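Long-range contact in autoinducer synthesis protein lasI (Pseudomonas aeruginosa, PDB 1RO5), which makes the quorum-sensing signal N-(3-oxododecanoyl)homoserine lactone by joining an acyl chain from acyl carrier protein to S-adenosyl-L-methionine: residues C68-D73 with E101-A106. Numbering follows the deposited sequence. Where two conformers were deposited one is given.
Sequences CWRILD and ELSRFA
Arg-70 O is gripped by one N-H and one C-H of the strand 101-106: Ser-103 N hydrogen-bonds to it at 2.9 Å, and Leu-102 CA adds a CA-H...O contact. Arg-70 N in turn donates to Ser-103 O, defining an antiparallel hydrogen-bonded pair, and the side chains repeat the pairing: Arg-70 NE donates to Ser-103 OG at 2.9 Å, almost straight (166°) and in the guanidinium plane. The chi1 of 65° places OG between the backbone N and carbonyl carbon of Ser-103; both side chains leave the same face of the sheet, which brings OG to NE.

Reciprocal bonds also join Leu-72 to Glu-101 and Cys-68 to Ala-106, yet between Arg-70 and Cys-68 the register slips by one residue. This beta bulge is marked by Arg-104, whose phi and psi are both positive, in the left-handed helical region. Its CG lies over one face of the Arg-70 guanidinium, 3.6 Å from NH2, and the two arginines run side by side.

On the face of the sheet that carries Ile-71 and Leu-102, where Ile-71 CG1 meets Leu-102 CD2, the Phe-105 ring and the five-membered ring of Trp-69 form an offset stack in the conformers given, centroids 4.0 Å apart and planes at 19°. Both residues have alternate conformers, which makes their shortest approaches doubtful.

Strand 139-145 continues the central sheet beyond 101-106, as in the acetyltransferase-like fold. With Arg-70 NH2 only 4.1 Å from Arg-104 NE, the like charges would repel; salt bridges from Arg-70 to Asp-47 and Asp-50, and from Arg-104 to Glu-45, probably offset this, while Arg-104 NH2 hydrogen-bonds to Trp-36 O, so that two guanidinium groups can sit close together in a buried contact.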
loop_
_atom_site.group_PDB
_atom_site.type_symbol
_atom_site.label_atom_id
_atom_site.label_comp_id
_atom_site.label_asym_id
_atom_site.label_seq_id
_atom_site.Cartn_x
_atom_site.Cartn_y
_atom_site.Cartn_z
ATOM N N CYS A 68 6.408 -4.006 -2.569
ATOM C CA CYS A 68 5.333 -3.752 -3.512
ATOM C C CYS A 68 4.099 -3.369 -2.755
ATOM O O CYS A 68 3.997 -3.741 -1.645
ATOM C CB CYS A 68 5.075 -4.981 -4.358
ATOM S SG CYS A 68 4.553 -6.412 -3.467
ATOM N N TRP A 69 3.193 -2.596 -3.362
ATOM C CA TRP A 69 2.034 -2.078 -2.746
ATOM C C TRP A 69 1.041 -2.064 -3.884
ATOM O O TRP A 69 1.405 -1.847 -5.045
ATOM C CB TRP A 69 2.335 -0.645 -2.405
ATOM C CG TRP A 69 2.465 -0.444 -0.997
ATOM C CD1 TRP A 69 1.507 0.070 -0.184
ATOM C CD2 TRP A 69 3.590 -0.764 -0.153
ATOM N NE1 TRP A 69 1.955 0.085 1.121
ATOM C CE2 TRP A 69 3.230 -0.421 1.164
ATOM C CE3 TRP A 69 4.863 -1.310 -0.376
ATOM C CZ2 TRP A 69 4.093 -0.601 2.256
ATOM C CZ3 TRP A 69 5.735 -1.484 0.703
ATOM C CH2 TRP A 69 5.338 -1.147 2.004
ATOM N N ARG A 70 -0.237 -2.241 -3.568
ATOM C CA ARG A 70 -1.300 -2.189 -4.576
ATOM C C ARG A 70 -2.191 -0.977 -4.230
ATOM O O ARG A 70 -2.439 -0.686 -3.042
ATOM C CB ARG A 70 -2.096 -3.511 -4.491
ATOM C CG ARG A 70 -3.316 -3.491 -5.401
ATOM C CD ARG A 70 -3.988 -4.842 -5.499
ATOM N NE ARG A 70 -4.697 -5.352 -4.279
ATOM C CZ ARG A 70 -5.152 -6.638 -4.196
ATOM N NH1 ARG A 70 -4.955 -7.493 -5.220
ATOM N NH2 ARG A 70 -5.818 -7.061 -3.093
ATOM N N ILE A 71 -2.716 -0.334 -5.246
ATOM C CA ILE A 71 -3.571 0.788 -5.119
ATOM C C ILE A 71 -4.823 0.570 -5.930
ATOM O O ILE A 71 -4.754 0.152 -7.089
ATOM C CB ILE A 71 -2.905 2.050 -5.741
ATOM C CG1 ILE A 71 -1.687 2.439 -4.920
ATOM C CG2 ILE A 71 -3.871 3.237 -5.645
ATOM C CD1 ILE A 71 -0.436 1.895 -5.495
ATOM N N LEU A 72 -5.992 0.890 -5.319
ATOM C CA LEU A 72 -7.318 0.642 -5.949
ATOM C C LEU A 72 -8.110 1.903 -5.793
ATOM O O LEU A 72 -8.039 2.526 -4.630
ATOM C CB LEU A 72 -8.094 -0.508 -5.221
ATOM C CG LEU A 72 -7.507 -1.881 -5.496
ATOM C CD1 LEU A 72 -8.262 -2.819 -4.616
ATOM C CD2 LEU A 72 -7.749 -2.233 -6.972
ATOM N N ASP A 73 -8.835 2.310 -6.862
ATOM C CA ASP A 73 -9.813 3.396 -6.781
ATOM C C ASP A 73 -10.895 3.050 -5.864
ATOM O O ASP A 73 -11.383 1.895 -5.859
ATOM C CB ASP A 73 -10.468 3.698 -8.172
ATOM C CG ASP A 73 -9.428 3.994 -9.294
ATOM O OD1 ASP A 73 -8.335 4.597 -9.078
ATOM O OD2 ASP A 73 -9.621 3.591 -10.421
ATOM N N GLU A 101 -7.326 3.389 -2.223
ATOM C CA GLU A 101 -7.022 2.443 -1.210
ATOM C C GLU A 101 -5.700 1.760 -1.471
ATOM O O GLU A 101 -5.354 1.474 -2.651
ATOM C CB GLU A 101 -8.098 1.330 -1.178
ATOM C CG GLU A 101 -7.758 0.403 -0.005
ATOM C CD GLU A 101 -8.350 -1.013 -0.044
ATOM O OE1 GLU A 101 -8.432 -1.631 -1.106
ATOM O OE2 GLU A 101 -8.634 -1.506 1.014
ATOM N N LEU A 102 -4.917 1.588 -0.393
ATOM C CA LEU A 102 -3.697 0.821 -0.446
ATOM C C LEU A 102 -3.984 -0.552 0.171
ATOM O O LEU A 102 -4.711 -0.668 1.207
ATOM C CB LEU A 102 -2.585 1.475 0.346
ATOM C CG LEU A 102 -2.317 2.948 0.117
ATOM C CD1 LEU A 102 -1.222 3.327 1.019
ATOM C CD2 LEU A 102 -1.939 3.131 -1.374
ATOM N N SER A 103 -3.287 -1.574 -0.370
ATOM C CA SER A 103 -3.426 -2.912 0.125
ATOM C C SER A 103 -2.247 -3.756 -0.185
ATOM O O SER A 103 -1.418 -3.376 -0.988
ATOM C CB SER A 103 -4.745 -3.545 -0.426
ATOM O OG SER A 103 -4.739 -3.725 -1.822
ATOM N N ARG A 104 -2.118 -4.924 0.433
ATOM C CA ARG A 104 -1.018 -5.847 0.042
ATOM C C ARG A 104 0.388 -5.267 0.153
ATOM O O ARG A 104 1.184 -5.430 -0.764
ATOM C CB ARG A 104 -1.257 -6.457 -1.360
ATOM C CG ARG A 104 -2.549 -7.287 -1.493
ATOM C CD ARG A 104 -2.489 -8.439 -0.502
ATOM N NE ARG A 104 -3.508 -9.486 -0.644
ATOM C CZ ARG A 104 -4.462 -9.791 0.280
ATOM N NH1 ARG A 104 -4.608 -9.143 1.462
ATOM N NH2 ARG A 104 -5.256 -10.790 0.049
ATOM N N PHE A 105 0.736 -4.649 1.296
ATOM C CA PHE A 105 2.098 -4.199 1.551
ATOM C C PHE A 105 2.941 -5.360 1.716
ATOM O O PHE A 105 2.777 -6.067 2.638
ATOM C CB PHE A 105 2.377 -3.281 2.801
ATOM C CG PHE A 105 1.347 -2.255 3.078
ATOM C CD1 PHE A 105 0.355 -1.978 2.146
ATOM C CD2 PHE A 105 1.286 -1.667 4.328
ATOM C CE1 PHE A 105 -0.711 -1.067 2.436
ATOM C CE2 PHE A 105 0.262 -0.728 4.610
ATOM C CZ PHE A 105 -0.736 -0.448 3.617
ATOM N N ALA A 106 3.925 -5.548 0.891
ATOM C CA ALA A 106 4.737 -6.723 0.992
ATOM C C ALA A 106 6.195 -6.279 0.778
ATOM O O ALA A 106 6.516 -5.713 -0.269
ATOM C CB ALA A 106 4.305 -7.813 -0.144
#